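Local coordinates for protein ZYG-9 (Caenorhabditis elegans, PDB 2OF3) that organizes microtubules and spindle poles during mitosis and meiosis in one-cell embryos and is required for default nucleus positioning in oocytes, at residues L3-N8 / L82-L87; V113-I118 / N157-V162; K179-R184 / D218-V223; E186-I191 / N225-V230. All blocks are in the same frame, centred on the assembly; numbering follows the deposited sequence.

Interaction 1: L3-N8 / L82-L87; sequences LLLSDN and LSNSDL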
loop_
_atom_site.group_PDB
_atom_site.type_symbol
_atom_site.label_atom_id
_atom_site.label_comp_id
_atom_site.label_asym_id
_atom_site.label_seq_id
_atom_site.Cartn_x
_atom_site.Cartn_y
_atom_site.Cartn_z
ATOM N N LEU A 3 21.548 10.388 -18.528
ATOM C CA LEU A 3 20.849 9.646 -17.483
ATOM C C LEU A 3 20.045 8.520 -18.125
ATOM O O LEU A 3 19.375 8.708 -19.160
ATOM C CB LEU A 3 19.908 10.598 -16.721
ATOM C CG LEU A 3 20.463 11.877 -16.080
ATOM C CD1 LEU A 3 19.362 12.734 -15.484
ATOM C CD2 LEU A 3 21.534 11.572 -15.021
ATOM N N LEU A 4 20.114 7.347 -17.520
ATOM C CA LEU A 4 19.250 6.255 -17.876
ATOM C C LEU A 4 17.729 6.600 -17.747
ATOM O O LEU A 4 16.878 6.073 -18.484
ATOM C CB LEU A 4 19.614 5.108 -16.980
ATOM C CG LEU A 4 18.966 3.778 -17.287
ATOM C CD1 LEU A 4 19.452 3.277 -18.665
ATOM C CD2 LEU A 4 19.348 2.841 -16.172
ATOM N N LEU A 5 17.413 7.505 -16.815
ATOM C CA LEU A 5 16.045 7.853 -16.453
ATOM C C LEU A 5 16.051 9.316 -16.182
ATOM O O LEU A 5 16.967 9.799 -15.544
ATOM C CB LEU A 5 15.599 7.057 -15.224
ATOM C CG LEU A 5 14.140 7.247 -14.804
ATOM C CD1 LEU A 5 13.162 6.733 -15.935
ATOM C CD2 LEU A 5 13.957 6.496 -13.464
ATOM N N SER A 6 15.080 10.051 -16.725
ATOM C CA SER A 6 15.026 11.499 -16.629
ATOM C C SER A 6 14.985 12.091 -15.202
ATOM O O SER A 6 14.594 11.439 -14.233
ATOM C CB SER A 6 13.787 12.016 -17.383
ATOM O OG SER A 6 12.609 11.639 -16.663
ATOM N N ASP A 7 15.347 13.361 -15.100
ATOM C CA ASP A 7 15.191 14.109 -13.881
ATOM C C ASP A 7 14.563 15.399 -14.402
ATOM O O ASP A 7 15.272 16.296 -14.869
ATOM C CB ASP A 7 16.587 14.321 -13.267
ATOM C CG ASP A 7 16.642 15.461 -12.241
ATOM O OD1 ASP A 7 15.569 15.893 -11.733
ATOM O OD2 ASP A 7 17.780 15.929 -11.937
ATOM N N ASN A 8 13.243 15.488 -14.387
ATOM C CA ASN A 8 12.525 16.678 -14.829
ATOM C C ASN A 8 11.269 16.802 -13.964
ATOM O O ASN A 8 11.057 16.033 -13.012
ATOM C CB ASN A 8 12.191 16.580 -16.364
ATOM C CG ASN A 8 11.358 15.338 -16.713
ATOM O OD1 ASN A 8 10.571 14.872 -15.891
ATOM N ND2 ASN A 8 11.551 14.776 -17.913
ATOM N N LEU A 82 12.850 9.850 -8.024
ATOM C CA LEU A 82 11.818 10.776 -7.554
ATOM C C LEU A 82 10.959 11.379 -8.686
ATOM O O LEU A 82 9.707 11.404 -8.574
ATOM C CB LEU A 82 12.439 11.957 -6.786
ATOM C CG LEU A 82 12.705 11.612 -5.348
ATOM C CD1 LEU A 82 13.599 12.722 -4.847
ATOM C CD2 LEU A 82 11.360 11.491 -4.483
ATOM N N SER A 83 11.624 11.863 -9.749
ATOM C CA SER A 83 10.944 12.513 -10.878
ATOM C C SER A 83 9.940 11.563 -11.519
ATOM O O SER A 83 8.923 12.003 -12.041
ATOM C CB SER A 83 11.944 12.888 -11.969
ATOM O OG SER A 83 12.759 13.968 -11.555
ATOM N N ASN A 84 10.242 10.272 -11.469
ATOM C CA ASN A 84 9.474 9.225 -12.152
ATOM C C ASN A 84 8.813 8.240 -11.211
ATOM O O ASN A 84 8.391 7.175 -11.640
ATOM C CB ASN A 84 10.381 8.513 -13.198
ATOM C CG ASN A 84 10.786 9.443 -14.265
ATOM O OD1 ASN A 84 9.962 9.842 -15.116
ATOM N ND2 ASN A 84 12.019 9.906 -14.201
ATOM N N SER A 85 8.688 8.618 -9.942
ATOM C CA SER A 85 8.187 7.725 -8.899
ATOM C C SER A 85 6.821 7.178 -9.235
ATOM O O SER A 85 6.560 5.973 -9.035
ATOM C CB SER A 85 8.120 8.410 -7.537
ATOM O OG SER A 85 7.093 9.435 -7.471
ATOM N N ASP A 86 5.947 8.024 -9.757
ATOM C CA ASP A 86 4.605 7.588 -10.105
ATOM C C ASP A 86 4.624 6.475 -11.168
ATOM O O ASP A 86 3.870 5.515 -11.070
ATOM C CB ASP A 86 3.741 8.809 -10.519
ATOM C CG ASP A 86 4.280 9.551 -11.764
ATOM O OD1 ASP A 86 5.489 9.914 -11.771
ATOM O OD2 ASP A 86 3.496 9.802 -12.754
ATOM N N LEU A 87 5.496 6.572 -12.153
ATOM C CA LEU A 87 5.537 5.587 -13.258
ATOM C C LEU A 87 6.238 4.339 -12.828
ATOM O O LEU A 87 5.862 3.244 -13.252
ATOM C CB LEU A 87 6.254 6.183 -14.481
ATOM C CG LEU A 87 5.629 7.494 -15.036
ATOM C CD1 LEU A 87 6.511 8.098 -16.185
ATOM C CD2 LEU A 87 4.208 7.226 -15.540
HETATM O O HOH W 1 8.781 14.626 -12.438
HETATM O O HOH W 2 9.130 12.446 -15.373
#
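Asp7 and Ser83 bring the two backbones together, their CA atoms 5.4 Å apart, where the irregular segment 3-8 passes the break between helices 78-83 and 85-95. Asn84 sits at that break, the first residue to leave the first helix and the N-cap position of the second. Its carboxamide turns to the N-terminal segment: ND2 donates to Ser6 OG (3.1 Å, N-H...O angle 160°), with the hydroxyl oxygen almost in the amide plane. The same ND2 also serves Ser80 O, while Ser6 OG has a further partner in Gln46 OE1. Leu5 meets Asn84 tip to tip, its CG 3.5 Å from ND2, so an apolar branch borders the polar pair. Ser83 OG lies 3.0 Å from Asn8 O, but Arg79 O competes for its single proton. A water spans the backbones more clearly, donating to Asn8 O and to Ser83 O at 2.7 Å each. An alanine in place of Asn84 would probably leave Ser6 OG and Ser80 O without this amide donor and open a gap beside the Leu5 branch. The contact illustrates how a chain segment lacking regular structure can be joined to a helix break: one side-chain amide, a bridging water and hydroxyls with several partners share the work, with little apolar packing.

Interaction 2: V113-I118 / N157-V162; sequences VIVELI and NVLSDV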
loop_
_atom_site.group_PDB
_atom_site.type_symbol
_atom_site.label_atom_id
_atom_site.label_comp_id
_atom_site.label_asym_id
_atom_site.label_seq_id
_atom_site.Cartn_x
_atom_site.Cartn_y
_atom_site.Cartn_z
ATOM N N VAL A 113 12.932 1.851 -1.643
ATOM C CA VAL A 113 13.864 2.927 -1.931
ATOM C C VAL A 113 13.085 4.152 -2.388
ATOM O O VAL A 113 13.370 5.275 -1.971
ATOM C CB VAL A 113 14.867 2.401 -3.029
ATOM C CG1 VAL A 113 15.407 3.458 -3.903
ATOM C CG2 VAL A 113 16.020 1.578 -2.373
ATOM N N ILE A 114 12.109 3.950 -3.268
ATOM C CA ILE A 114 11.302 5.057 -3.806
ATOM C C ILE A 114 10.493 5.766 -2.700
ATOM O O ILE A 114 10.543 6.995 -2.588
ATOM C CB ILE A 114 10.358 4.589 -4.996
ATOM C CG1 ILE A 114 11.160 4.341 -6.286
ATOM C CG2 ILE A 114 9.273 5.648 -5.303
ATOM C CD1 ILE A 114 10.341 3.574 -7.310
ATOM N N VAL A 115 9.786 5.013 -1.859
ATOM C CA VAL A 115 8.969 5.643 -0.794
ATOM C C VAL A 115 9.828 6.295 0.313
ATOM O O VAL A 115 9.440 7.346 0.853
ATOM C CB VAL A 115 7.843 4.699 -0.223
ATOM C CG1 VAL A 115 6.989 4.193 -1.360
ATOM C CG2 VAL A 115 8.461 3.495 0.547
ATOM N N GLU A 116 10.993 5.707 0.602
ATOM C CA GLU A 116 12.014 6.402 1.462
ATOM C C GLU A 116 12.534 7.707 0.899
ATOM O O GLU A 116 12.614 8.673 1.641
ATOM C CB GLU A 116 13.161 5.479 1.769
ATOM C CG GLU A 116 12.791 4.643 2.966
ATOM C CD GLU A 116 13.781 3.534 3.226
ATOM O OE1 GLU A 116 14.647 3.270 2.338
ATOM O OE2 GLU A 116 13.637 2.907 4.293
ATOM N N LEU A 117 12.815 7.774 -0.412
ATOM C CA LEU A 117 13.206 9.029 -1.042
ATOM C C LEU A 117 12.096 10.043 -1.054
ATOM O O LEU A 117 12.330 11.243 -0.805
ATOM C CB LEU A 117 13.664 8.800 -2.500
ATOM C CG LEU A 117 15.089 8.258 -2.733
ATOM C CD1 LEU A 117 15.228 7.750 -4.223
ATOM C CD2 LEU A 117 16.067 9.372 -2.387
ATOM N N ILE A 118 10.861 9.599 -1.319
ATOM C CA ILE A 118 9.709 10.500 -1.201
ATOM C C ILE A 118 9.609 11.021 0.232
ATOM O O ILE A 118 9.472 12.262 0.456
ATOM C CB ILE A 118 8.397 9.785 -1.624
ATOM C CG1 ILE A 118 8.416 9.466 -3.121
ATOM C CG2 ILE A 118 7.102 10.628 -1.219
ATOM C CD1 ILE A 118 7.253 8.436 -3.551
ATOM N N ASN A 157 4.704 1.090 6.267
ATOM C CA ASN A 157 5.086 1.974 7.400
ATOM C C ASN A 157 5.712 3.290 6.925
ATOM O O ASN A 157 5.467 4.356 7.515
ATOM C CB ASN A 157 6.062 1.254 8.376
ATOM C CG ASN A 157 5.373 0.193 9.237
ATOM O OD1 ASN A 157 4.129 0.142 9.337
ATOM N ND2 ASN A 157 6.188 -0.680 9.872
ATOM N N VAL A 158 6.487 3.248 5.851
ATOM C CA VAL A 158 6.986 4.514 5.236
ATOM C C VAL A 158 5.840 5.364 4.615
ATOM O O VAL A 158 5.739 6.577 4.858
ATOM C CB VAL A 158 8.099 4.228 4.178
ATOM C CG1 VAL A 158 8.627 5.510 3.566
ATOM C CG2 VAL A 158 9.260 3.425 4.848
ATOM N N LEU A 159 4.961 4.731 3.846
ATOM C CA LEU A 159 3.836 5.422 3.254
ATOM C C LEU A 159 2.899 6.015 4.286
ATOM O O LEU A 159 2.308 7.055 4.050
ATOM C CB LEU A 159 3.031 4.455 2.361
ATOM C CG LEU A 159 3.660 4.110 1.019
ATOM C CD1 LEU A 159 3.053 2.817 0.433
ATOM C CD2 LEU A 159 3.452 5.294 0.086
ATOM N N SER A 160 2.719 5.353 5.426
ATOM C CA SER A 160 1.875 5.874 6.506
ATOM C C SER A 160 2.452 7.193 6.977
ATOM O O SER A 160 1.701 8.073 7.361
ATOM C CB SER A 160 1.845 4.910 7.711
ATOM O OG SER A 160 1.271 3.648 7.409
ATOM N N ASP A 161 3.769 7.333 6.992
ATOM C CA ASP A 161 4.387 8.607 7.348
ATOM C C ASP A 161 4.159 9.666 6.306
ATOM O O ASP A 161 3.914 10.787 6.667
ATOM C CB ASP A 161 5.899 8.494 7.564
ATOM C CG ASP A 161 6.259 7.801 8.884
ATOM O OD1 ASP A 161 5.407 7.758 9.819
ATOM O OD2 ASP A 161 7.417 7.300 8.998
ATOM N N VAL A 162 4.279 9.322 5.025
ATOM C CA VAL A 162 4.082 10.259 3.919
ATOM C C VAL A 162 2.602 10.654 3.783
ATOM O O VAL A 162 2.267 11.876 3.726
ATOM C CB VAL A 162 4.538 9.622 2.584
ATOM C CG1 VAL A 162 4.219 10.528 1.436
ATOM C CG2 VAL A 162 6.040 9.311 2.617
#
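Val115 and Val158 mark the closest backbone approach, CA to CA 6.4 Å, between helical segments that run in nearly the same direction, with axes 9.3 Å apart at their nearest and crossing at 27°. No hydrogen bond joins them, and the interface is made mainly of branched aliphatic groups. Val158 has CG1 anti to the backbone N (chi1 -179°), which directs this methyl onto the facing helix. There it meets Val115 twice, 3.4 Å from the carbonyl O and 3.6 Å from the CG2 methyl, the two side chains crossing obliquely. The other methyl of Val115, CG1, touches Leu159 CD2 at 4.0 Å, and these side chains cross at about a right angle. Val115 thus uses one branch for each of two successive residues of segment 157-162. One turn further along, Ile118 CG2 packs on Val162 CG1 at 3.9 Å, again nearly perpendicular. Glu116 adds its aliphatic part, CG lying 4.2 Å from Val158 CG2, while its carboxylate has a long, weak ion pair with Lys112. The contact joins helices 101-120 and 146-163 side by side, as in other stacks of helical repeats. Met125, in the loop between helices 101-120 and 127-139, touches Ile118, Leu159 and Val162. Leu159 continues onto Phe133, Val134 and Leu137 of helix 127-139, and Ile118 reaches Leu82 and Ser85, so the surrounding helices 78-83, 85-95 and 127-139 extend the apolar packing.

Interaction 3: K179-R184 / D218-V223; sequences KNARQR and DKDVNV
Two capped helix starts lie side by side here, and a salt bridge between Arg184 and Asp218 ties them together. The arginine and the aspartate reach for each other tip to tip, their flat groups turned 37° apart: Arg184 NH2 donates to Asp218 OD2 (2.9 Å, 166°) through the syn lone pair, with a weak bond from Arg184 NE to Asp218 OD1. Asp218 OD2 has a second donor, the backbone N of Asp220 at 3.0 Å, which closes an Asx turn. The guanidinium is held from its other end as well, NH1 donating to Ser178 O. Asn180 caps one helix, OD1 accepting from Gln183 N, and Asp220 caps the other, OD2 taking Val223 N at 3.2 Å on its anti lone pair. Ala181 CB lies against the Asp220 carboxylate, 3.3 Å from OD1, and Val223 CG2 rests 3.4 Å from Ala181 O. An alanine in place of Asp218 would probably leave the Arg184 charge without its mate and the Asp220 amide without the Asx-turn acceptor. The pair lies near the surface at the beginnings of helices 181-198 and 221-238; Phe215 touches Arg184 from the loop before helix 221-238, while Val223 runs on to Ser185 and Leu188 further along the neighbouring helix.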
loop_
_atom_site.group_PDB
_atom_site.type_symbol
_atom_site.label_atom_id
_atom_site.label_comp_id
_atom_site.label_asym_id
_atom_site.label_seq_id
_atom_site.Cartn_x
_atom_site.Cartn_y
_atom_site.Cartn_z
ATOM N N LYS A 179 -10.864 -11.813 -0.092
ATOM C CA LYS A 179 -11.019 -13.246 0.229
ATOM C C LYS A 179 -9.776 -13.819 0.900
ATOM O O LYS A 179 -9.804 -14.898 1.483
ATOM C CB LYS A 179 -11.252 -14.076 -1.039
ATOM C CG LYS A 179 -12.524 -13.777 -1.807
ATOM C CD LYS A 179 -13.758 -14.023 -0.983
ATOM C CE LYS A 179 -14.981 -13.728 -1.843
ATOM N NZ LYS A 179 -14.959 -12.254 -2.196
ATOM N N ASN A 180 -8.670 -13.114 0.791
ATOM C CA ASN A 180 -7.404 -13.594 1.294
ATOM C C ASN A 180 -7.294 -13.211 2.790
ATOM O O ASN A 180 -7.244 -12.024 3.151
ATOM C CB ASN A 180 -6.265 -13.017 0.428
ATOM C CG ASN A 180 -4.854 -13.504 0.874
ATOM O OD1 ASN A 180 -4.491 -13.425 2.048
ATOM N ND2 ASN A 180 -4.066 -14.015 -0.085
ATOM N N ALA A 181 -7.315 -14.219 3.667
ATOM C CA ALA A 181 -7.349 -13.938 5.089
ATOM C C ALA A 181 -6.084 -13.273 5.569
ATOM O O ALA A 181 -6.128 -12.498 6.528
ATOM C CB ALA A 181 -7.616 -15.256 5.914
ATOM N N ARG A 182 -4.945 -13.550 4.938
ATOM C CA ARG A 182 -3.688 -12.880 5.348
ATOM C C ARG A 182 -3.746 -11.404 5.042
ATOM O O ARG A 182 -3.301 -10.599 5.834
ATOM C CB ARG A 182 -2.466 -13.492 4.661
ATOM C CG ARG A 182 -2.102 -14.863 5.171
ATOM C CD ARG A 182 -1.045 -15.456 4.277
ATOM N NE ARG A 182 -0.439 -16.636 4.895
ATOM C CZ ARG A 182 -0.487 -17.852 4.362
ATOM N NH1 ARG A 182 -1.105 -18.070 3.201
ATOM N NH2 ARG A 182 0.099 -18.850 4.995
ATOM N N GLN A 183 -4.299 -11.048 3.882
ATOM C CA GLN A 183 -4.559 -9.626 3.584
ATOM C C GLN A 183 -5.491 -8.970 4.595
ATOM O O GLN A 183 -5.188 -7.881 5.082
ATOM C CB GLN A 183 -5.151 -9.452 2.198
ATOM C CG GLN A 183 -5.441 -7.974 1.894
ATOM C CD GLN A 183 -5.713 -7.682 0.414
ATOM O OE1 GLN A 183 -5.501 -8.514 -0.442
ATOM N NE2 GLN A 183 -6.159 -6.459 0.130
ATOM N N ARG A 184 -6.628 -9.575 4.926
ATOM C CA ARG A 184 -7.486 -8.976 5.947
ATOM C C ARG A 184 -6.776 -8.791 7.279
ATOM O O ARG A 184 -6.904 -7.711 7.901
ATOM C CB ARG A 184 -8.753 -9.821 6.181
ATOM C CG ARG A 184 -9.580 -10.038 4.932
ATOM C CD ARG A 184 -10.948 -10.519 5.315
ATOM N NE ARG A 184 -10.959 -11.849 5.958
ATOM C CZ ARG A 184 -10.906 -13.012 5.303
ATOM N NH1 ARG A 184 -10.795 -13.021 3.978
ATOM N NH2 ARG A 184 -10.981 -14.181 5.986
ATOM N N ASP A 218 -14.846 -13.500 12.012
ATOM C CA ASP A 218 -14.220 -14.049 10.824
ATOM C C ASP A 218 -13.824 -15.501 11.079
ATOM O O ASP A 218 -13.516 -15.877 12.222
ATOM C CB ASP A 218 -12.969 -13.215 10.495
ATOM C CG ASP A 218 -12.478 -13.387 9.059
ATOM O OD1 ASP A 218 -12.833 -12.554 8.173
ATOM O OD2 ASP A 218 -11.688 -14.329 8.764
ATOM N N LYS A 219 -13.837 -16.307 10.011
ATOM C CA LYS A 219 -13.445 -17.735 9.978
ATOM C C LYS A 219 -11.985 -17.943 10.398
ATOM O O LYS A 219 -11.604 -18.989 10.926
ATOM C CB LYS A 219 -13.645 -18.184 8.521
ATOM C CG LYS A 219 -13.209 -19.566 8.148
ATOM C CD LYS A 219 -12.835 -19.720 6.580
ATOM C CE LYS A 219 -14.089 -19.720 5.617
ATOM N NZ LYS A 219 -13.965 -20.621 4.351
ATOM N N ASP A 220 -11.151 -16.931 10.125
ATOM C CA ASP A 220 -9.721 -16.993 10.326
ATOM C C ASP A 220 -9.266 -16.404 11.666
ATOM O O ASP A 220 -9.635 -15.263 12.026
ATOM C CB ASP A 220 -9.072 -16.273 9.138
ATOM C CG ASP A 220 -7.571 -16.339 9.184
ATOM O OD1 ASP A 220 -6.995 -17.228 8.539
ATOM O OD2 ASP A 220 -6.936 -15.537 9.887
ATOM N N VAL A 221 -8.492 -17.171 12.426
ATOM C CA VAL A 221 -8.087 -16.736 13.775
ATOM C C VAL A 221 -7.229 -15.464 13.781
ATOM O O VAL A 221 -7.296 -14.651 14.726
ATOM C CB VAL A 221 -7.371 -17.877 14.571
ATOM C CG1 VAL A 221 -6.000 -18.161 14.006
ATOM C CG2 VAL A 221 -7.260 -17.543 16.063
ATOM N N ASN A 222 -6.400 -15.267 12.760
ATOM C CA ASN A 222 -5.540 -14.074 12.779
ATOM C C ASN A 222 -6.378 -12.831 12.540
ATOM O O ASN A 222 -6.086 -11.793 13.124
ATOM C CB ASN A 222 -4.418 -14.162 11.752
ATOM C CG ASN A 222 -3.592 -15.428 11.913
ATOM O OD1 ASN A 222 -3.426 -16.202 10.964
ATOM N ND2 ASN A 222 -3.141 -15.685 13.122
ATOM N N VAL A 223 -7.388 -12.929 11.681
ATOM C CA VAL A 223 -8.316 -11.822 11.424
ATOM C C VAL A 223 -9.106 -11.497 12.685
ATOM O O VAL A 223 -9.167 -10.319 13.128
ATOM C CB VAL A 223 -9.280 -12.161 10.256
ATOM C CG1 VAL A 223 -10.277 -10.973 9.970
ATOM C CG2 VAL A 223 -8.494 -12.562 8.977
#

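Interaction 4: E186-I191 / N225-V230; sequences ECLLVI and NAAINV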
loop_
_atom_site.group_PDB
_atom_site.type_symbol
_atom_site.label_atom_id
_atom_site.label_comp_id
_atom_site.label_asym_id
_atom_site.label_seq_id
_atom_site.Cartn_x
_atom_site.Cartn_y
_atom_site.Cartn_z
ATOM N N GLU A 186 -3.458 -8.677 7.998
ATOM C CA GLU A 186 -2.349 -7.688 7.971
ATOM C C GLU A 186 -2.817 -6.225 7.940
ATOM O O GLU A 186 -2.194 -5.352 8.552
ATOM C CB GLU A 186 -1.461 -7.958 6.753
ATOM C CG GLU A 186 -0.587 -9.249 6.866
ATOM C CD GLU A 186 0.541 -9.130 7.871
ATOM O OE1 GLU A 186 1.385 -8.199 7.761
ATOM O OE2 GLU A 186 0.590 -9.967 8.800
ATOM N N CYS A 187 -3.906 -5.974 7.197
ATOM C CA CYS A 187 -4.550 -4.666 7.128
ATOM C C CYS A 187 -5.151 -4.180 8.446
ATOM O O CYS A 187 -4.916 -3.027 8.808
ATOM C CB CYS A 187 -5.545 -4.629 5.948
ATOM S SG CYS A 187 -4.576 -4.672 4.395
ATOM N N LEU A 188 -5.825 -5.067 9.190
ATOM C CA LEU A 188 -6.270 -4.770 10.564
ATOM C C LEU A 188 -5.146 -4.401 11.484
ATOM O O LEU A 188 -5.276 -3.499 12.320
ATOM C CB LEU A 188 -7.056 -5.960 11.183
ATOM C CG LEU A 188 -8.443 -6.166 10.554
ATOM C CD1 LEU A 188 -9.042 -7.539 10.972
ATOM C CD2 LEU A 188 -9.418 -4.926 10.782
ATOM N N LEU A 189 -4.029 -5.108 11.385
ATOM C CA LEU A 189 -2.833 -4.823 12.222
ATOM C C LEU A 189 -2.287 -3.419 11.972
ATOM O O LEU A 189 -1.831 -2.770 12.896
ATOM C CB LEU A 189 -1.703 -5.862 11.981
ATOM C CG LEU A 189 -2.054 -7.277 12.474
ATOM C CD1 LEU A 189 -0.941 -8.197 12.084
ATOM C CD2 LEU A 189 -2.332 -7.364 14.009
ATOM N N VAL A 190 -2.286 -2.967 10.730
ATOM C CA VAL A 190 -1.895 -1.571 10.446
ATOM C C VAL A 190 -2.887 -0.554 11.113
ATOM O O VAL A 190 -2.458 0.390 11.805
ATOM C CB VAL A 190 -1.770 -1.293 8.912
ATOM C CG1 VAL A 190 -1.319 0.186 8.688
ATOM C CG2 VAL A 190 -0.723 -2.247 8.273
ATOM N N ILE A 191 -4.190 -0.770 10.941
ATOM C CA ILE A 191 -5.185 0.035 11.648
ATOM C C ILE A 191 -4.951 -0.005 13.137
ATOM O O ILE A 191 -4.977 1.033 13.784
ATOM C CB ILE A 191 -6.595 -0.398 11.283
ATOM C CG1 ILE A 191 -6.874 -0.116 9.776
ATOM C CG2 ILE A 191 -7.643 0.276 12.246
ATOM C CD1 ILE A 191 -8.144 -0.827 9.159
ATOM N N ASN A 225 -8.374 -12.172 15.855
ATOM C CA ASN A 225 -7.524 -11.616 16.903
ATOM C C ASN A 225 -7.154 -10.140 16.654
ATOM O O ASN A 225 -7.148 -9.333 17.556
ATOM C CB ASN A 225 -6.244 -12.428 17.000
ATOM C CG ASN A 225 -5.632 -12.338 18.367
ATOM O OD1 ASN A 225 -4.504 -11.878 18.532
ATOM N ND2 ASN A 225 -6.432 -12.672 19.378
ATOM N N ALA A 226 -6.858 -9.799 15.406
ATOM C CA ALA A 226 -6.491 -8.414 15.023
ATOM C C ALA A 226 -7.745 -7.521 15.124
ATOM O O ALA A 226 -7.627 -6.360 15.563
ATOM C CB ALA A 226 -5.916 -8.403 13.580
ATOM N N ALA A 227 -8.926 -8.055 14.755
ATOM C CA ALA A 227 -10.170 -7.262 14.829
ATOM C C ALA A 227 -10.483 -6.947 16.266
ATOM O O ALA A 227 -10.820 -5.787 16.580
ATOM C CB ALA A 227 -11.390 -7.972 14.174
ATOM N N ILE A 228 -10.357 -7.958 17.143
ATOM C CA ILE A 228 -10.503 -7.763 18.579
ATOM C C ILE A 228 -9.516 -6.705 19.020
ATOM O O ILE A 228 -9.921 -5.771 19.724
ATOM C CB ILE A 228 -10.262 -9.088 19.374
ATOM C CG1 ILE A 228 -11.424 -10.038 19.160
ATOM C CG2 ILE A 228 -10.027 -8.801 20.881
ATOM C CD1 ILE A 228 -11.098 -11.488 19.546
ATOM N N ASN A 229 -8.241 -6.816 18.631
ATOM C CA ASN A 229 -7.277 -5.823 19.096
ATOM C C ASN A 229 -7.445 -4.382 18.578
ATOM O O ASN A 229 -7.085 -3.441 19.267
ATOM C CB ASN A 229 -5.835 -6.323 18.900
ATOM C CG ASN A 229 -5.454 -7.433 19.853
ATOM O OD1 ASN A 229 -4.535 -8.205 19.588
ATOM N ND2 ASN A 229 -6.118 -7.513 20.947
ATOM N N VAL A 230 -8.021 -4.211 17.406
ATOM C CA VAL A 230 -8.443 -2.887 16.941
ATOM C C VAL A 230 -9.501 -2.279 17.898
ATOM O O VAL A 230 -9.369 -1.120 18.332
ATOM C CB VAL A 230 -8.973 -2.928 15.421
ATOM C CG1 VAL A 230 -9.703 -1.602 15.025
ATOM C CG2 VAL A 230 -7.826 -3.238 14.370
#
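Leu188 faces Ala226 and Val230, and its CB, its CD1 and its carbonyl O each meet a different residue of segment 225-230. The CB of Leu188 meets Ala226 CB at 3.6 Å, where the backbones also come close. Further out, with CD1 anti to CA (chi2 167°), Leu188 CD1 lies 4.0 Å from Ala227 CB. Leu189 starts out on a bond directed away from the facing helix, yet its CD2 swings back to touch Ala226 CB at 3.8 Å, leaving that small methyl with leucine contacts from two neighbouring residues. Val230 approaches with both methyls: CG2 comes 3.3 Å from Leu188 O, while CG1 packs on Ile191 CG2 at 3.9 Å, those two side chains meeting at a slant. The small alanines are consistent with the 8.7 Å approach of the helix axes, which run in nearly the same direction, 17° apart. Val212 of helix 208-212 touches Leu188, Ala227 and Val230, and Leu172 of helix 165-174 lies on Ile191. With no hydrogen bond across it, the contact depends on shape: alanine methyls against leucine side chains, and a valine methyl against a backbone carbonyl oxygen, make an apolar, mostly buried joint.

The four contacts are spread along a mostly helical chain. Interactions 1 and 2 come first along the chain and have centres about 17 Å apart; they touch through Leu82 and Ser85, which pack on helix 101-120. Interactions 3 and 4 both join helices 181-198 and 221-238, their segments alternating in sequence and their centres about 10 Å apart, so that a polar capped start and an apolar stretch belong to one helix pair. The centres of interactions 1 and 3 are about 38 Å apart, on opposite sides of the chain's centre. The side-by-side helix pairing of interactions 2, 3 and 4 is consistent with the elongated form of TOG domains.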